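Local atomic coordinates of type-2Ba cytolytic delta-endotoxin (PDB entry 2RCI), a protein that probably kills the larvae of dipteran insects by forming pores in the epithelial cell membrane of the midgut. Residues 12-17 / 139-144; 58-63 / 188-193; 70-75 / 178-183. All coordinates share one frame; numbering follows the deposited sequence.

Contact 1. Residues 12-17 / 139-144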
loop_
_atom_site.group_PDB
_atom_site.type_symbol
_atom_site.label_atom_id
_atom_site.label_comp_id
_atom_site.label_asym_id
_atom_site.label_seq_id
_atom_site.Cartn_x
_atom_site.Cartn_y
_atom_site.Cartn_z
ATOM N N GLU A 12 2.898 -0.144 8.170
ATOM C CA GLU A 12 2.031 0.956 8.598
ATOM C C GLU A 12 2.768 2.279 8.548
ATOM O O GLU A 12 3.887 2.414 9.064
ATOM C CB GLU A 12 1.506 0.695 9.998
ATOM C CG GLU A 12 0.609 -0.573 10.125
ATOM C CD GLU A 12 0.321 -0.919 11.578
ATOM O OE1 GLU A 12 0.631 -0.087 12.446
ATOM O OE2 GLU A 12 -0.245 -1.998 11.850
ATOM N N ILE A 13 2.131 3.277 7.941
ATOM C CA ILE A 13 2.742 4.595 7.808
ATOM C C ILE A 13 1.724 5.633 8.298
ATOM O O ILE A 13 0.671 5.852 7.673
ATOM C CB ILE A 13 3.200 4.854 6.357
ATOM C CG1 ILE A 13 4.302 3.866 5.969
ATOM C CG2 ILE A 13 3.702 6.301 6.154
ATOM C CD1 ILE A 13 4.157 3.405 4.590
ATOM N N PHE A 14 2.044 6.245 9.434
ATOM C CA PHE A 14 1.137 7.163 10.088
ATOM C C PHE A 14 1.604 8.548 9.677
ATOM O O PHE A 14 2.792 8.893 9.840
ATOM C CB PHE A 14 1.184 6.997 11.625
ATOM C CG PHE A 14 0.630 5.675 12.149
ATOM C CD1 PHE A 14 -0.576 5.635 12.822
ATOM C CD2 PHE A 14 1.377 4.496 12.052
ATOM C CE1 PHE A 14 -1.089 4.424 13.343
ATOM C CE2 PHE A 14 0.879 3.274 12.551
ATOM C CZ PHE A 14 -0.356 3.248 13.195
ATOM N N TYR A 15 0.715 9.303 9.054
ATOM C CA TYR A 15 0.954 10.714 8.835
ATOM C C TYR A 15 -0.219 11.452 9.487
ATOM O O TYR A 15 -1.146 11.901 8.821
ATOM C CB TYR A 15 1.095 11.011 7.341
ATOM C CG TYR A 15 1.703 12.360 7.056
ATOM C CD1 TYR A 15 3.083 12.501 6.894
ATOM C CD2 TYR A 15 0.895 13.501 6.910
ATOM C CE1 TYR A 15 3.652 13.753 6.625
ATOM C CE2 TYR A 15 1.465 14.755 6.651
ATOM C CZ TYR A 15 2.828 14.880 6.515
ATOM O OH TYR A 15 3.408 16.137 6.249
ATOM N N VAL A 16 -0.178 11.536 10.822
ATOM C CA VAL A 16 -1.273 12.138 11.607
ATOM C C VAL A 16 -0.683 12.949 12.775
ATOM O O VAL A 16 0.459 12.698 13.199
ATOM C CB VAL A 16 -2.271 11.046 12.185
ATOM C CG1 VAL A 16 -2.833 10.132 11.065
ATOM C CG2 VAL A 16 -1.578 10.180 13.256
ATOM N N GLU A 17 -1.455 13.905 13.290
ATOM C CA GLU A 17 -1.107 14.587 14.543
ATOM C C GLU A 17 -1.205 13.605 15.717
ATOM O O GLU A 17 -2.044 12.720 15.711
ATOM C CB GLU A 17 -2.056 15.772 14.781
ATOM C CG GLU A 17 -1.978 16.888 13.738
ATOM C CD GLU A 17 -2.936 18.041 14.072
ATOM O OE1 GLU A 17 -2.762 18.678 15.138
ATOM O OE2 GLU A 17 -3.858 18.302 13.284
ATOM N N LEU A 139 -0.231 0.351 4.789
ATOM C CA LEU A 139 -1.453 1.031 5.282
ATOM C C LEU A 139 -1.101 2.435 5.736
ATOM O O LEU A 139 -0.353 2.624 6.721
ATOM C CB LEU A 139 -2.153 0.243 6.398
ATOM C CG LEU A 139 -3.567 0.710 6.823
ATOM C CD1 LEU A 139 -4.384 -0.424 7.422
ATOM C CD2 LEU A 139 -3.540 1.946 7.746
ATOM N N PHE A 140 -1.643 3.420 5.020
ATOM C CA PHE A 140 -1.475 4.816 5.399
ATOM C C PHE A 140 -2.639 5.335 6.232
ATOM O O PHE A 140 -3.814 5.114 5.865
ATOM C CB PHE A 140 -1.418 5.728 4.164
ATOM C CG PHE A 140 -0.276 5.454 3.245
ATOM C CD1 PHE A 140 0.980 6.003 3.499
ATOM C CD2 PHE A 140 -0.469 4.693 2.089
ATOM C CE1 PHE A 140 2.073 5.742 2.634
ATOM C CE2 PHE A 140 0.603 4.439 1.203
ATOM C CZ PHE A 140 1.876 4.982 1.474
ATOM N N SER A 141 -2.317 5.989 7.349
ATOM C CA SER A 141 -3.294 6.809 8.064
ATOM C C SER A 141 -2.900 8.265 7.836
ATOM O O SER A 141 -1.728 8.623 7.942
ATOM C CB SER A 141 -3.324 6.474 9.555
ATOM O OG SER A 141 -3.676 5.112 9.775
ATOM N N ILE A 142 -3.875 9.104 7.505
ATOM C CA ILE A 142 -3.533 10.417 7.028
ATOM C C ILE A 142 -4.469 11.437 7.644
ATOM O O ILE A 142 -5.690 11.311 7.552
ATOM C CB ILE A 142 -3.658 10.490 5.481
ATOM C CG1 ILE A 142 -2.946 9.291 4.841
ATOM C CG2 ILE A 142 -3.117 11.856 4.962
ATOM C CD1 ILE A 142 -3.470 8.945 3.418
ATOM N N GLN A 143 -3.871 12.457 8.252
ATOM C CA GLN A 143 -4.635 13.534 8.861
ATOM C C GLN A 143 -3.751 14.773 8.879
ATOM O O GLN A 143 -2.670 14.768 9.440
ATOM C CB GLN A 143 -5.149 13.154 10.263
ATOM C CG GLN A 143 -5.898 14.299 10.969
ATOM C CD GLN A 143 -4.938 15.184 11.735
ATOM O OE1 GLN A 143 -4.013 14.675 12.371
ATOM N NE2 GLN A 143 -5.129 16.507 11.672
ATOM N N ASN A 144 -4.229 15.824 8.233
ATOM C CA ASN A 144 -3.543 17.118 8.248
ATOM C C ASN A 144 -4.513 18.198 7.759
ATOM O O ASN A 144 -5.710 17.956 7.670
ATOM C CB ASN A 144 -2.207 17.059 7.464
ATOM C CG ASN A 144 -2.366 17.228 5.950
ATOM O OD1 ASN A 144 -3.478 17.126 5.394
ATOM N ND2 ASN A 144 -1.231 17.472 5.273
HETATM O O HOH W 1 1.458 17.959 6.402
#
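Q143 and E17 grip each other by two hydrogen bonds at the C-terminal end of the pairing. CG of Q143 stands anti to the backbone N, and a bend at chi2 (-87°) swings the amide back across to E17. OE1 of Q143 accepts from N of E17 (2.8 Å), while NE2 of Q143 donates a hydrogen bond to OE2 of E17 (2.7 Å). This second bond lies near the amide plane and uses the carboxylate's anti lone pair. Glutamine, donor and acceptor at once, suits this buried place, and V16 CG1 packs on CB of Q143 at 3.9 Å. Behind it, residues 12-15 and 139-142 of strands 11-15 and 132-142 run parallel, 11° apart, in the sheet that two helix layers sandwich. I13 N donates to L139 O and Y15 N to S141 O, both at 2.8 Å. CD1 of I13 meets CE1 of F140 obliquely at 3.7 Å, and A105 of helix 96-110 touches both side chains. On this face the Y15 hydroxyl bonds S95 and a water; the water accepts from N144 ND2, while N144 OD1 accepts from D146 N. On the other face, T28 of helix 21-31 packs against E12, L139 and S141.

Contact 2. Residues 58-63 / 188-193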
loop_
_atom_site.group_PDB
_atom_site.type_symbol
_atom_site.label_atom_id
_atom_site.label_comp_id
_atom_site.label_asym_id
_atom_site.label_seq_id
_atom_site.Cartn_x
_atom_site.Cartn_y
_atom_site.Cartn_z
ATOM N N GLY A 58 -16.903 7.302 4.715
ATOM C CA GLY A 58 -17.225 7.104 3.302
ATOM C C GLY A 58 -15.989 6.706 2.518
ATOM O O GLY A 58 -14.863 7.065 2.891
ATOM N N VAL A 59 -16.208 6.029 1.394
ATOM C CA VAL A 59 -15.103 5.593 0.550
ATOM C C VAL A 59 -14.910 6.631 -0.552
ATOM O O VAL A 59 -15.850 6.948 -1.289
ATOM C CB VAL A 59 -15.335 4.169 -0.024
ATOM C CG1 VAL A 59 -14.229 3.756 -1.016
ATOM C CG2 VAL A 59 -15.471 3.146 1.116
ATOM N N THR A 60 -13.694 7.151 -0.659
ATOM C CA THR A 60 -13.363 8.198 -1.638
ATOM C C THR A 60 -12.599 7.711 -2.885
ATOM O O THR A 60 -12.294 8.504 -3.807
ATOM C CB THR A 60 -12.542 9.289 -0.977
ATOM O OG1 THR A 60 -11.365 8.710 -0.387
ATOM C CG2 THR A 60 -13.387 9.963 0.141
ATOM N N GLY A 61 -12.250 6.433 -2.894
ATOM C CA GLY A 61 -11.558 5.864 -4.037
ATOM C C GLY A 61 -11.266 4.394 -3.854
ATOM O O GLY A 61 -11.089 3.922 -2.726
ATOM N N THR A 62 -11.220 3.660 -4.970
ATOM C CA THR A 62 -10.863 2.254 -4.940
ATOM C C THR A 62 -10.121 1.906 -6.220
ATOM O O THR A 62 -10.221 2.622 -7.230
ATOM C CB THR A 62 -12.106 1.287 -4.906
ATOM O OG1 THR A 62 -12.832 1.398 -6.142
ATOM C CG2 THR A 62 -13.043 1.547 -3.724
ATOM N N ILE A 63 -9.379 0.803 -6.147
ATOM C CA ILE A 63 -8.805 0.144 -7.323
ATOM C C ILE A 63 -8.662 -1.348 -7.022
ATOM O O ILE A 63 -8.402 -1.747 -5.897
ATOM C CB ILE A 63 -7.434 0.726 -7.738
ATOM C CG1 ILE A 63 -6.993 0.115 -9.079
ATOM C CG2 ILE A 63 -6.392 0.467 -6.632
ATOM C CD1 ILE A 63 -5.932 0.954 -9.806
ATOM N N THR A 188 -9.612 4.105 -0.303
ATOM C CA THR A 188 -9.449 5.174 0.672
ATOM C C THR A 188 -10.781 5.347 1.361
ATOM O O THR A 188 -11.807 5.526 0.687
ATOM C CB THR A 188 -9.063 6.510 0.014
ATOM O OG1 THR A 188 -7.900 6.321 -0.807
ATOM C CG2 THR A 188 -8.761 7.524 1.069
ATOM N N VAL A 189 -10.762 5.274 2.692
ATOM C CA VAL A 189 -11.947 5.566 3.495
ATOM C C VAL A 189 -11.665 6.774 4.399
ATOM O O VAL A 189 -10.606 6.856 5.051
ATOM C CB VAL A 189 -12.418 4.308 4.304
ATOM C CG1 VAL A 189 -11.341 3.865 5.285
ATOM C CG2 VAL A 189 -13.737 4.615 5.082
ATOM N N VAL A 190 -12.585 7.734 4.406
ATOM C CA VAL A 190 -12.467 8.851 5.327
ATOM C C VAL A 190 -13.501 8.677 6.442
ATOM O O VAL A 190 -14.636 8.247 6.186
ATOM C CB VAL A 190 -12.608 10.217 4.621
ATOM C CG1 VAL A 190 -11.496 10.391 3.578
ATOM C CG2 VAL A 190 -14.011 10.379 3.949
ATOM N N GLN A 191 -13.086 8.954 7.674
ATOM C CA GLN A 191 -13.986 8.925 8.825
ATOM C C GLN A 191 -13.860 10.256 9.559
ATOM O O GLN A 191 -12.734 10.807 9.679
ATOM C CB GLN A 191 -13.638 7.771 9.780
ATOM C CG GLN A 191 -14.561 7.651 11.028
ATOM C CD GLN A 191 -14.205 6.438 11.881
ATOM O OE1 GLN A 191 -13.125 6.377 12.472
ATOM N NE2 GLN A 191 -15.119 5.469 11.954
ATOM N N ALA A 192 -15.000 10.794 10.004
ATOM C CA ALA A 192 -14.980 11.990 10.859
ATOM C C ALA A 192 -13.991 11.782 12.012
ATOM O O ALA A 192 -13.911 10.706 12.606
ATOM C CB ALA A 192 -16.390 12.333 11.407
ATOM N N LEU A 193 -13.217 12.816 12.296
ATOM C CA LEU A 193 -12.290 12.802 13.402
ATOM C C LEU A 193 -13.052 12.633 14.709
ATOM O O LEU A 193 -14.015 13.282 14.938
ATOM C CB LEU A 193 -11.422 14.051 13.432
ATOM C CG LEU A 193 -10.348 14.252 12.390
ATOM C CD1 LEU A 193 -9.715 15.623 12.434
ATOM C CD2 LEU A 193 -9.313 13.181 12.377
#
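T188 loses the most surface to this contact, for it faces two residues at once. O of T188 accepts from N of T60 (2.8 Å), and N of T188 donates to O of G61 (2.8 Å). By these two bonds T60 and G61 share one partner, an irregularity resembling a classic beta bulge in the antiparallel pairing of strands 57-64 and 177-192, with psi of T60 near zero (-4°) where a regular strand has about 130°. It brings the side chain of T60 obliquely across that of T188: OG1 of T60, in the crowded position between N and the carbonyl carbon, lies 3.2 Å from both CB and CG2 of T188. The other branch, CG2 of T60, meets both methyls of V190, CG1 and CG2, at 3.9 Å each, the side chains crossing at about a right angle. G58, lacking a side chain, contributes backbone alone. In a hydrogen-bonded pair, N of G58 donates to O of V190 (2.9 Å) and O of G58 accepts from N of V190 (2.8 Å), each nearly along the C=O axis. V59 and V189 form a non-hydrogen-bonded pair with side chains toward helices 44-53 and 21-31. OG1 of T188 bonds V88 O and OG1 of T60 bonds L89 O. Since a carbonyl can only accept, both threonines donate hydrogen bonds to carbonyls at the C-terminal end of helix 74-89.

Contact 3. Residues 70-75 / 178-183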
loop_
_atom_site.group_PDB
_atom_site.type_symbol
_atom_site.label_atom_id
_atom_site.label_comp_id
_atom_site.label_asym_id
_atom_site.label_seq_id
_atom_site.Cartn_x
_atom_site.Cartn_y
_atom_site.Cartn_z
ATOM N N GLN A 70 4.622 -5.157 -17.976
ATOM C CA GLN A 70 5.598 -4.885 -19.021
ATOM C C GLN A 70 7.002 -4.857 -18.468
ATOM O O GLN A 70 7.207 -4.886 -17.251
ATOM C CB GLN A 70 5.332 -3.496 -19.628
ATOM C CG GLN A 70 5.404 -2.365 -18.572
ATOM C CD GLN A 70 5.241 -0.988 -19.198
ATOM O OE1 GLN A 70 4.127 -0.440 -19.244
ATOM N NE2 GLN A 70 6.354 -0.406 -19.669
ATOM N N THR A 71 7.966 -4.766 -19.387
ATOM C CA THR A 71 9.327 -4.379 -19.048
ATOM C C THR A 71 9.287 -2.884 -18.733
ATOM O O THR A 71 8.693 -2.070 -19.472
ATOM C CB THR A 71 10.326 -4.740 -20.188
ATOM O OG1 THR A 71 10.435 -6.172 -20.280
ATOM C CG2 THR A 71 11.715 -4.138 -19.904
ATOM N N ILE A 72 9.865 -2.543 -17.586
ATOM C CA ILE A 72 9.814 -1.166 -17.089
ATOM C C ILE A 72 10.984 -0.918 -16.161
ATOM O O ILE A 72 11.437 -1.834 -15.442
ATOM C CB ILE A 72 8.475 -0.913 -16.309
ATOM C CG1 ILE A 72 8.201 0.590 -16.117
ATOM C CG2 ILE A 72 8.411 -1.743 -14.998
ATOM C CD1 ILE A 72 6.728 0.840 -15.831
ATOM N N GLU A 73 11.463 0.332 -16.150
ATOM C CA GLU A 73 12.431 0.707 -15.151
ATOM C C GLU A 73 11.695 0.909 -13.845
ATOM O O GLU A 73 10.586 1.479 -13.821
ATOM C CB GLU A 73 13.192 1.989 -15.532
ATOM C CG GLU A 73 14.342 2.282 -14.589
ATOM C CD GLU A 73 15.137 3.520 -15.010
ATOM O OE1 GLU A 73 15.572 3.574 -16.177
ATOM O OE2 GLU A 73 15.320 4.426 -14.167
ATOM N N VAL A 74 12.329 0.453 -12.770
ATOM C CA VAL A 74 11.705 0.482 -11.446
ATOM C C VAL A 74 11.284 1.930 -11.102
ATOM O O VAL A 74 10.172 2.151 -10.648
ATOM C CB VAL A 74 12.587 -0.198 -10.359
ATOM C CG1 VAL A 74 12.065 0.110 -8.916
ATOM C CG2 VAL A 74 12.622 -1.718 -10.564
ATOM N N SER A 75 12.174 2.914 -11.295
ATOM C CA SER A 75 11.786 4.325 -11.048
ATOM C C SER A 75 10.518 4.785 -11.775
ATOM O O SER A 75 9.685 5.481 -11.206
ATOM C CB SER A 75 12.943 5.252 -11.456
ATOM O OG SER A 75 13.173 5.142 -12.860
ATOM N N ALA A 178 13.033 -4.572 -15.287
ATOM C CA ALA A 178 12.663 -5.966 -15.330
ATOM C C ALA A 178 11.236 -6.044 -15.811
ATOM O O ALA A 178 10.551 -5.017 -15.968
ATOM C CB ALA A 178 12.807 -6.623 -13.940
ATOM N N ARG A 179 10.776 -7.271 -16.037
ATOM C CA ARG A 179 9.433 -7.466 -16.519
ATOM C C ARG A 179 8.568 -7.685 -15.285
ATOM O O ARG A 179 8.732 -8.689 -14.558
ATOM C CB ARG A 179 9.337 -8.647 -17.491
ATOM C CG ARG A 179 7.943 -8.796 -18.071
ATOM C CD ARG A 179 7.889 -9.831 -19.194
ATOM N NE ARG A 179 6.494 -10.118 -19.484
ATOM C CZ ARG A 179 5.736 -9.411 -20.312
ATOM N NH1 ARG A 179 6.244 -8.370 -20.975
ATOM N NH2 ARG A 179 4.466 -9.759 -20.480
ATOM N N TYR A 180 7.721 -6.689 -15.035
ATOM C CA TYR A 180 6.824 -6.656 -13.874
ATOM C C TYR A 180 5.392 -6.878 -14.241
ATOM O O TYR A 180 4.870 -6.289 -15.215
ATOM C CB TYR A 180 6.902 -5.317 -13.116
ATOM C CG TYR A 180 8.069 -5.224 -12.168
ATOM C CD1 TYR A 180 9.295 -4.650 -12.572
ATOM C CD2 TYR A 180 7.968 -5.708 -10.870
ATOM C CE1 TYR A 180 10.380 -4.587 -11.680
ATOM C CE2 TYR A 180 9.021 -5.630 -9.981
ATOM C CZ TYR A 180 10.229 -5.070 -10.395
ATOM O OH TYR A 180 11.247 -5.001 -9.485
ATOM N N GLU A 181 4.752 -7.692 -13.406
ATOM C CA GLU A 181 3.318 -7.806 -13.387
ATOM C C GLU A 181 2.845 -7.409 -11.980
ATOM O O GLU A 181 3.156 -8.082 -11.006
ATOM C CB GLU A 181 2.915 -9.232 -13.704
ATOM C CG GLU A 181 1.440 -9.335 -13.963
ATOM C CD GLU A 181 0.986 -10.757 -14.199
ATOM O OE1 GLU A 181 1.827 -11.614 -14.618
ATOM O OE2 GLU A 181 -0.214 -10.998 -13.940
ATOM N N VAL A 182 2.120 -6.305 -11.876
ATOM C CA VAL A 182 1.710 -5.776 -10.580
ATOM C C VAL A 182 0.193 -5.581 -10.536
ATOM O O VAL A 182 -0.363 -4.837 -11.376
ATOM C CB VAL A 182 2.414 -4.403 -10.307
ATOM C CG1 VAL A 182 1.896 -3.791 -8.972
ATOM C CG2 VAL A 182 3.917 -4.587 -10.292
ATOM N N LYS A 183 -0.462 -6.276 -9.604
ATOM C CA LYS A 183 -1.903 -6.124 -9.350
ATOM C C LYS A 183 -2.033 -5.302 -8.070
ATOM O O LYS A 183 -1.321 -5.527 -7.109
ATOM C CB LYS A 183 -2.630 -7.469 -9.160
ATOM C CG LYS A 183 -4.139 -7.254 -9.212
ATOM C CD LYS A 183 -5.017 -8.505 -9.057
ATOM C CE LYS A 183 -6.481 -8.069 -9.259
ATOM N NZ LYS A 183 -7.415 -9.166 -9.632
#
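The Y180 ring is the heart of the packed side of this contact. Its CG stands anti to the carbonyl carbon (chi1 -81°), which brings the ring across the side chains of I72, at about a right angle, and V74, obliquely. CG2 of I72 meets CD1 of Y180 at 3.9 Å, and CG2 of V74 reaches CE1 of Y180 at 3.8 Å. M77, one turn farther along helix 74-89, touches both I72 and Y180, while I160 and V162 of the adjacent strand press on the ring too. Branched methyls suit contact with a flat ring. A178, also buried, lies against V162 on the same face as Y180; its single methyl suits a close place between strands.

The opposite face is loose and open to solvent. T71 and R179 form a non-hydrogen-bonded pair there, yet their exchange is slight: OG1 of T71 lies 3.9 Å from CB of R179, and the arginine runs out extended. Q70, on the Y180 face but at the exposed end of the contact, folds NE2 of Q70 back to O of T71 (2.9 Å).

Strand 71-73 crosses residues 178-183 at 104°, so the antiparallel ladder is short. Q70 and Y180 exchange two backbone bonds, and so do I72 and A178, the longest being A178 N to I72 O at 3.2 Å. Cohesion therefore rests on main-chain bonds and apolar packing, with no side-chain hydrogen bond or salt bridge joining the segments.

In the fold
From the N terminus, the first strand stays open until contact 1 closes a loop of 121 residues on strand 132-142. Meanwhile strand 57-64 and, after strand 66-69, strand 71-73 have opened two further loops, which strand 177-192 closes. It reaches contact 3 first and contact 2 near its end, so contact 3 nests inside contact 2, and contact 1 crosses both. Contacts 2 and 3 thus fix two parts of one long strand, their centres about 28 Å apart on opposite sides of the chain's centre. Contact 1 belongs to the same sheet and touches contact 2, where CG of Q143 packs on CD2 of L193 at 3.9 Å.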